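Local coordinates for superoxide dismutase (Leishmania major, PDB 4F2N), which catalyses, as an iron superoxide dismutase, the dismutation of superoxide into dioxygen and hydrogen peroxide at a protein-bound iron ion, at residues K210-W213 with Q214-D217; G45-V49 with M50-Q54; K80-E83 with E84-A88; K124-E127 with N128-K132. All blocks are in the same frame, centred on the assembly; numbering follows the deposited sequence.

Contact 1: residues K210-W213 with Q214-D217; sequences KELW and QIVD
Leu212 and Ile215 meet in a tight 3-10-like turn through which helix 205-212 gives way to the loop leading to helix 218-229 in the C-terminal domain of the iron superoxide dismutase. Three successive i to i+3 bonds tighten the chain: Gln214 N to Glu211 O, Ile215 N to Leu212 O at 2.9 Å, and Val216 N to Trp213 O, the last a longer 3.3 Å. All three donors stand well above the plane of the carbonyl they use. The side chain of Ile215 leads outward from there. Ile215 CB keeps 4.1 Å from Leu212 O. Ile215 CG1, lodged between the backbone N and the carbonyl carbon (chi1 57°), comes within 3.3 Å of that same Leu212 O. At the tip, Ile215 CD1 ends against Leu212 CD1 at 3.8 Å, the two side chains crossing at about a right angle. Val216 runs alongside Trp213, Val216 CG2 meeting Trp213 CE3 of the indole obliquely at 4.0 Å, while Trp213 NE1 is engaged by Gln145 of helix 137-149. Beyond the turn, Asp217 caps the following helix by accepting from Phe220 N. One water molecule bridges the turn, donating to Trp213 O at 2.8 Å and to Val216 O at the same distance.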
# COMPACT_ATOMS: atom_id res chain seq x y z
N LYS B 210 -13.90 -7.14 9.71
CA LYS B 210 -15.04 -7.67 10.45
C LYS B 210 -14.55 -8.31 11.77
O LYS B 210 -15.19 -8.17 12.82
CB LYS B 210 -15.82 -8.70 9.61
N GLU B 211 -13.41 -9.01 11.74
CA GLU B 211 -12.97 -9.70 12.95
C GLU B 211 -12.29 -8.75 13.94
O GLU B 211 -12.30 -9.00 15.13
CB GLU B 211 -12.08 -10.91 12.60
CG GLU B 211 -12.86 -12.00 11.86
CD GLU B 211 -12.06 -13.26 11.58
OE1 GLU B 211 -11.04 -13.51 12.27
OE2 GLU B 211 -12.46 -14.03 10.65
N LEU B 212 -11.74 -7.65 13.43
CA LEU B 212 -10.99 -6.69 14.24
C LEU B 212 -11.75 -6.19 15.46
O LEU B 212 -11.15 -5.93 16.51
CB LEU B 212 -10.56 -5.49 13.38
CG LEU B 212 -9.55 -4.50 14.00
CD1 LEU B 212 -8.23 -5.14 14.41
CD2 LEU B 212 -9.30 -3.36 13.02
N TRP B 213 -13.08 -6.10 15.34
CA TRP B 213 -13.90 -5.60 16.45
C TRP B 213 -13.69 -6.39 17.71
O TRP B 213 -13.81 -5.84 18.80
CB TRP B 213 -15.39 -5.58 16.09
CG TRP B 213 -15.71 -4.76 14.86
CD1 TRP B 213 -16.31 -5.19 13.68
CD2 TRP B 213 -15.44 -3.32 14.66
NE1 TRP B 213 -16.42 -4.14 12.78
CE2 TRP B 213 -15.95 -2.99 13.32
CE3 TRP B 213 -14.89 -2.31 15.44
CZ2 TRP B 213 -15.85 -1.70 12.78
CZ3 TRP B 213 -14.81 -1.01 14.89
CH2 TRP B 213 -15.28 -0.72 13.60
N GLN B 214 -13.39 -7.69 17.58
CA GLN B 214 -13.18 -8.57 18.74
C GLN B 214 -11.99 -8.18 19.59
O GLN B 214 -11.88 -8.62 20.72
CB GLN B 214 -13.07 -10.04 18.31
CG GLN B 214 -14.27 -10.52 17.51
CD GLN B 214 -14.04 -11.88 16.92
OE1 GLN B 214 -13.48 -12.76 17.57
NE2 GLN B 214 -14.46 -12.08 15.67
N ILE B 215 -11.08 -7.37 19.05
CA ILE B 215 -9.91 -6.96 19.85
C ILE B 215 -9.81 -5.44 20.07
O ILE B 215 -8.78 -4.96 20.53
CB ILE B 215 -8.56 -7.49 19.29
CG1 ILE B 215 -8.34 -7.01 17.83
CG2 ILE B 215 -8.44 -9.00 19.43
CD1 ILE B 215 -6.90 -7.18 17.37
N VAL B 216 -10.89 -4.71 19.82
CA VAL B 216 -10.84 -3.24 20.05
C VAL B 216 -10.95 -2.93 21.54
O VAL B 216 -11.84 -3.46 22.23
CB VAL B 216 -11.92 -2.49 19.26
CG1 VAL B 216 -11.88 -0.99 19.62
CG2 VAL B 216 -11.69 -2.69 17.77
N ASP B 217 -10.02 -2.12 22.03
CA ASP B 217 -10.08 -1.62 23.39
C ASP B 217 -11.04 -0.44 23.43
O ASP B 217 -10.65 0.72 23.21
CB ASP B 217 -8.68 -1.22 23.89
CG ASP B 217 -8.67 -0.76 25.35
OD1 ASP B 217 -9.76 -0.51 25.91
OD2 ASP B 217 -7.58 -0.64 25.93
O HOH W 1 -13.79 -5.44 21.62

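Contact 2: residues G45-V49 with M50-Q54; sequences GIQPV and MSPRQ
A classic beta bulge precedes helix 52-71, the first long helix of the alpha-hairpin domain: Ile46 faces both Val49 and Met50 where the chain doubles back through Pro48 and its cis peptide bond. Ile46 and Met50 form a single antiparallel hydrogen-bonded pair, with Ile46 N to Met50 O at 2.9 Å and Met50 N to Ile46 O at 3.0 Å. Ile46 O also accepts from Val49 N, at 3.1 Å, so one carbonyl gathers two amides. The side chains of the pair lie side by side and point the same way. Met50 is extended beyond CG (chi2 -179°), which carries SD along the isoleucine to within 3.7 Å of Ile46 CD1. Gly45, with positive phi, brings its CA to 3.5 Å from Met50 O in a CA-H...O contact. Just past the bulge Ser51 is the N-cap of the helix, its OG accepting from Gln54 N at 3.0 Å and also bonded to Asp200. Arg53 reaches away to a salt bridge with Glu202 of the second subunit. Because the serine hydroxyl serves both the helix end and an aspartate, its rotation is probably fixed, tying the start of the helix to the region of helix 198-201.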
# COMPACT_ATOMS: atom_id res chain seq x y z
N GLY B 45 0.72 -12.37 20.42
CA GLY B 45 -0.12 -11.71 19.41
C GLY B 45 -1.21 -10.87 20.05
O GLY B 45 -1.00 -10.30 21.14
N ILE B 46 -2.37 -10.78 19.39
CA ILE B 46 -3.56 -10.15 19.98
C ILE B 46 -4.74 -11.03 19.68
O ILE B 46 -5.50 -10.79 18.73
CB ILE B 46 -3.84 -8.70 19.47
CG1 ILE B 46 -2.55 -7.87 19.33
CG2 ILE B 46 -4.86 -8.00 20.39
CD1 ILE B 46 -2.76 -6.44 18.88
N GLN B 47 -4.89 -12.08 20.49
CA GLN B 47 -5.94 -13.08 20.33
C GLN B 47 -7.31 -12.47 20.54
O GLN B 47 -7.46 -11.58 21.38
CB GLN B 47 -5.72 -14.24 21.31
CG GLN B 47 -4.40 -14.97 21.08
CD GLN B 47 -4.27 -15.51 19.66
OE1 GLN B 47 -5.06 -16.36 19.24
NE2 GLN B 47 -3.28 -15.02 18.91
N PRO B 48 -8.32 -12.95 19.79
CA PRO B 48 -8.32 -14.06 18.81
C PRO B 48 -8.04 -13.67 17.36
O PRO B 48 -8.21 -14.50 16.47
CB PRO B 48 -9.75 -14.59 18.92
CG PRO B 48 -10.56 -13.36 19.19
CD PRO B 48 -9.70 -12.46 20.03
N VAL B 49 -7.63 -12.44 17.12
CA VAL B 49 -7.57 -11.90 15.75
C VAL B 49 -6.18 -11.96 15.11
O VAL B 49 -6.05 -12.47 13.99
CB VAL B 49 -8.18 -10.48 15.69
CG1 VAL B 49 -8.03 -9.85 14.30
CG2 VAL B 49 -9.65 -10.57 16.12
N MET B 50 -5.16 -11.46 15.81
CA MET B 50 -3.78 -11.39 15.31
C MET B 50 -2.86 -12.46 15.91
O MET B 50 -2.69 -12.49 17.12
CB MET B 50 -3.16 -10.04 15.64
CG MET B 50 -3.69 -8.90 14.78
SD MET B 50 -2.86 -7.38 15.28
CE MET B 50 -3.95 -6.19 14.52
N SER B 51 -2.22 -13.26 15.06
CA SER B 51 -1.27 -14.27 15.51
C SER B 51 -0.00 -13.63 16.08
O SER B 51 0.29 -12.46 15.79
CB SER B 51 -0.88 -15.16 14.34
OG SER B 51 -0.07 -14.42 13.43
N PRO B 52 0.77 -14.39 16.89
CA PRO B 52 2.06 -13.89 17.37
C PRO B 52 2.96 -13.39 16.23
O PRO B 52 3.50 -12.27 16.31
CB PRO B 52 2.67 -15.13 18.08
CG PRO B 52 1.45 -15.83 18.62
CD PRO B 52 0.40 -15.67 17.55
N ARG B 53 3.07 -14.17 15.15
CA ARG B 53 3.94 -13.75 14.04
C ARG B 53 3.40 -12.50 13.34
O ARG B 53 4.19 -11.61 12.99
CB ARG B 53 4.22 -14.90 13.05
CG ARG B 53 5.05 -14.51 11.83
CD ARG B 53 6.41 -13.94 12.23
NE ARG B 53 7.40 -13.99 11.15
CZ ARG B 53 8.68 -13.70 11.31
NH1 ARG B 53 9.14 -13.35 12.52
NH2 ARG B 53 9.52 -13.79 10.29
N GLN B 54 2.09 -12.39 13.16
CA GLN B 54 1.52 -11.16 12.54
C GLN B 54 1.88 -9.93 13.37
O GLN B 54 2.26 -8.87 12.81
CB GLN B 54 -0.00 -11.27 12.38
CG GLN B 54 -0.72 -10.02 11.90
CD GLN B 54 -0.44 -9.73 10.43
OE1 GLN B 54 -1.19 -10.17 9.54
NE2 GLN B 54 0.64 -9.01 10.16

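Contact 3: residues K80-E83 with E84-A88; sequences KTIE and EIILA
Glu84 N is gripped from two directions by one residue: Thr81 OG1 accepts its proton at 3.1 Å with an N-H...O angle of 143°, and Thr81 O adds a weak, more bent bond. The hydroxyl can reach back because OG1 sits between the backbone N and the carbonyl carbon (chi1 60°), the rotation that turns it toward the coming turn. Thr81 OG1 also lies 3.5 Å from Glu84 CB, and the two side chains cross at about a right angle. Glu84 itself sets off anti to its own amide and stays extended, so that the carboxylate crosses the aliphatic chain of Lys80 at a slant. There Glu84 OE2 touches Lys80 CE at 3.3 Å and Lys80 CD at 3.5 Å, whereas Lys80 NZ remains 4.0 Å from Glu84 OE2, beyond salt-bridge distance; opposite charges so placed would probably still attract weakly. With its hydroxyl on Glu84 N, Thr81 is the N-cap of helix 82-89, a short helix of the alpha-hairpin domain. A weak bond from Ile85 N to Thr81 O opens the i to i+4 series, and firmer ones follow: Ile86 N to Ile82 O at 3.1 Å in the carbonyl plane and Leu87 N to Glu83 O at 2.9 Å. Ile82 presents two branches to the next turn: Ile82 CD1 approaches Ile85 CD1 at 4.3 Å, while CG2 looks toward Ile86 CD1. These isoleucines rest on helix 96-113, Ile82 against His105, Ile85 against Ala102 and Ile86 against Phe106. Glu83, although buried, has its carboxylate satisfied by two backbone amides, OE2 accepting from Leu26 N and OE1 from Thr25 N.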
# COMPACT_ATOMS: atom_id res chain seq x y z
N LYS B 80 9.70 17.38 22.16
CA LYS B 80 8.42 17.73 21.56
C LYS B 80 7.61 16.50 21.20
O LYS B 80 8.19 15.41 21.08
CB LYS B 80 8.64 18.59 20.31
CG LYS B 80 9.16 19.98 20.63
CD LYS B 80 9.82 20.57 19.39
CE LYS B 80 9.98 22.09 19.46
NZ LYS B 80 10.10 22.57 20.86
N THR B 81 6.30 16.66 21.04
CA THR B 81 5.44 15.55 20.58
C THR B 81 5.72 15.17 19.13
O THR B 81 6.12 16.01 18.29
CB THR B 81 3.92 15.84 20.70
OG1 THR B 81 3.60 17.00 19.91
CG2 THR B 81 3.54 16.12 22.17
N ILE B 82 5.50 13.91 18.84
CA ILE B 82 5.51 13.42 17.46
C ILE B 82 4.49 14.20 16.62
O ILE B 82 4.78 14.54 15.48
CB ILE B 82 5.25 11.90 17.42
CG1 ILE B 82 6.34 11.14 18.23
CG2 ILE B 82 5.18 11.39 15.97
CD1 ILE B 82 7.76 11.35 17.75
N GLU B 83 3.32 14.50 17.18
CA GLU B 83 2.31 15.29 16.45
C GLU B 83 2.83 16.67 16.02
O GLU B 83 2.47 17.20 14.96
CB GLU B 83 1.08 15.46 17.32
CG GLU B 83 0.28 14.19 17.37
CD GLU B 83 -0.71 14.19 18.51
OE1 GLU B 83 -1.72 14.91 18.38
OE2 GLU B 83 -0.49 13.45 19.50
N GLU B 84 3.68 17.26 16.83
CA GLU B 84 4.29 18.52 16.44
C GLU B 84 5.14 18.34 15.16
O GLU B 84 5.12 19.19 14.26
CB GLU B 84 5.12 19.09 17.59
CG GLU B 84 5.74 20.43 17.31
CD GLU B 84 6.08 21.23 18.57
OE1 GLU B 84 5.55 20.93 19.68
OE2 GLU B 84 6.88 22.17 18.44
N ILE B 85 5.86 17.23 15.06
CA ILE B 85 6.63 16.96 13.83
C ILE B 85 5.69 16.81 12.60
O ILE B 85 5.92 17.39 11.55
CB ILE B 85 7.56 15.74 13.98
CG1 ILE B 85 8.50 15.88 15.21
CG2 ILE B 85 8.35 15.50 12.69
CD1 ILE B 85 9.37 14.67 15.47
N ILE B 86 4.62 16.05 12.78
CA ILE B 86 3.60 15.85 11.75
C ILE B 86 3.07 17.19 11.28
O ILE B 86 3.05 17.48 10.06
CB ILE B 86 2.46 14.96 12.29
CG1 ILE B 86 3.01 13.58 12.70
CG2 ILE B 86 1.32 14.80 11.28
CD1 ILE B 86 1.97 12.69 13.29
N LEU B 87 2.66 18.04 12.23
CA LEU B 87 2.06 19.31 11.88
C LEU B 87 3.04 20.28 11.22
O LEU B 87 2.63 21.08 10.38
CB LEU B 87 1.38 19.95 13.09
CG LEU B 87 0.14 19.18 13.60
CD1 LEU B 87 -0.41 19.87 14.86
CD2 LEU B 87 -0.96 19.06 12.54
N ALA B 88 4.32 20.19 11.57
CA ALA B 88 5.35 21.07 11.00
C ALA B 88 5.81 20.60 9.61
O ALA B 88 6.37 21.38 8.84
CB ALA B 88 6.53 21.14 11.95

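Contact 4: residues K124-E127 with N128-K132; sequences KTLE and NAIAK
Four successive i to i+4 bonds carry the backbone from Lys124-Glu127 into Asn128-Lys132, the straightest being Asn128 N to Lys124 O at 3.0 Å with an N-H...O angle of 176°. Ile130 N to Leu126 O, at 2.9 Å, is likewise nearly in line with its carbonyl, while Ala129 N and Ala131 N come in tilted from the carbonyl planes of Thr125 and Glu127. On the polar side Lys124 bends round toward Glu127. Successive bends at chi2 and chi3 curl the chain so that Lys124 CD passes 3.6 Å from Asn128 OD1 and Lys124 CG lies near Asn128 ND2. The curl delivers Lys124 NZ to Glu127 OE1, a salt bridge of 2.9 Å in which the ammonium meets the oxygen from above the carboxylate plane, 54° out of it. The Asn128 amide also leans over the backbone, its CG 3.3 Å from Lys124 O. These are the first turns of helix 124-134 in the C-terminal domain, an amphipathic helix whose charged side looks outward and whose aliphatic side faces its neighbours. On that inner side the side chains of Leu126 and Ile130 are set at a slant to each other. CD1 of Ile130 settles against Leu126 CG at 3.8 Å and almost as close to Leu126 CD1. Leu126 packs on Trp218 and Val221 of helix 218-229, and Ala129 on Tyr225 of the same helix. Ile130 instead meets Val137 and Phe140 of helix 137-149, wedging the aliphatic edge between two helices.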
# COMPACT_ATOMS: atom_id res chain seq x y z
N LYS B 124 -21.08 2.60 28.05
CA LYS B 124 -22.34 3.20 27.67
C LYS B 124 -22.20 4.61 27.05
O LYS B 124 -22.88 4.93 26.06
CB LYS B 124 -23.29 3.18 28.90
CG LYS B 124 -24.70 3.71 28.65
CD LYS B 124 -25.42 2.99 27.53
CE LYS B 124 -25.63 1.52 27.86
NZ LYS B 124 -26.41 0.86 26.78
N THR B 125 -21.31 5.43 27.58
CA THR B 125 -21.12 6.80 27.05
C THR B 125 -20.81 6.75 25.55
O THR B 125 -21.40 7.49 24.74
CB THR B 125 -20.00 7.56 27.80
OG1 THR B 125 -20.41 7.76 29.15
CG2 THR B 125 -19.76 8.94 27.16
N LEU B 126 -19.89 5.86 25.20
CA LEU B 126 -19.44 5.72 23.80
C LEU B 126 -20.53 5.12 22.93
O LEU B 126 -20.77 5.61 21.83
CB LEU B 126 -18.16 4.90 23.72
CG LEU B 126 -17.56 4.78 22.30
CD1 LEU B 126 -17.30 6.14 21.66
CD2 LEU B 126 -16.29 3.93 22.35
N GLU B 127 -21.19 4.07 23.43
CA GLU B 127 -22.30 3.45 22.72
C GLU B 127 -23.37 4.48 22.31
O GLU B 127 -23.78 4.52 21.15
CB GLU B 127 -22.94 2.35 23.57
CG GLU B 127 -23.95 1.52 22.80
CD GLU B 127 -24.45 0.35 23.62
OE1 GLU B 127 -24.26 0.34 24.86
OE2 GLU B 127 -25.04 -0.57 23.02
N ASN B 128 -23.81 5.30 23.28
CA ASN B 128 -24.78 6.36 23.03
C ASN B 128 -24.30 7.34 21.96
O ASN B 128 -25.08 7.73 21.08
CB ASN B 128 -25.10 7.13 24.34
CG ASN B 128 -25.86 6.28 25.35
OD1 ASN B 128 -26.50 5.29 25.01
ND2 ASN B 128 -25.79 6.68 26.62
N ALA B 129 -23.03 7.74 22.03
CA ALA B 129 -22.47 8.73 21.09
C ALA B 129 -22.42 8.17 19.67
O ALA B 129 -22.74 8.88 18.71
CB ALA B 129 -21.09 9.15 21.53
N ILE B 130 -21.99 6.92 19.55
CA ILE B 130 -21.93 6.24 18.24
C ILE B 130 -23.36 6.07 17.68
O ILE B 130 -23.61 6.37 16.50
CB ILE B 130 -21.16 4.90 18.31
CG1 ILE B 130 -19.67 5.20 18.57
CG2 ILE B 130 -21.33 4.08 17.03
CD1 ILE B 130 -18.78 4.00 18.77
N ALA B 131 -24.30 5.64 18.52
CA ALA B 131 -25.68 5.48 18.03
C ALA B 131 -26.31 6.82 17.66
O ALA B 131 -27.06 6.92 16.69
CB ALA B 131 -26.55 4.74 19.05
N LYS B 132 -26.01 7.86 18.43
CA LYS B 132 -26.56 9.18 18.15
C LYS B 132 -26.13 9.68 16.77
O LYS B 132 -26.94 10.24 16.04
CB LYS B 132 -26.20 10.18 19.25
CG LYS B 132 -26.93 11.51 19.12
CD LYS B 132 -26.61 12.50 20.24
CE LYS B 132 -25.41 13.37 19.88
NZ LYS B 132 -25.16 14.41 20.92

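How the contacts relate
Contacts 1 and 2 are the pair that touch: though one lies in the C-terminal domain and the other in the alpha-hairpin domain, their centres are 12 Å apart, and Ile215 CG2 packs 3.4 Å from Gln47 O while Glu211 O meets Val49 CG2 at 3.2 Å. Both also come near the metal site formed by His58, His108, Asp191 and His195, the Met50 side chain being about 9 Å and that of Leu212 about 11 Å from the iron. Contact 4 lies in the C-terminal domain with contact 1, nearest atoms about 7 Å apart, and both border helix 137-149. Contact 3 stands apart, about 29 Å from contact 1 and 30 Å from contact 2 between centres, across the chain's centre.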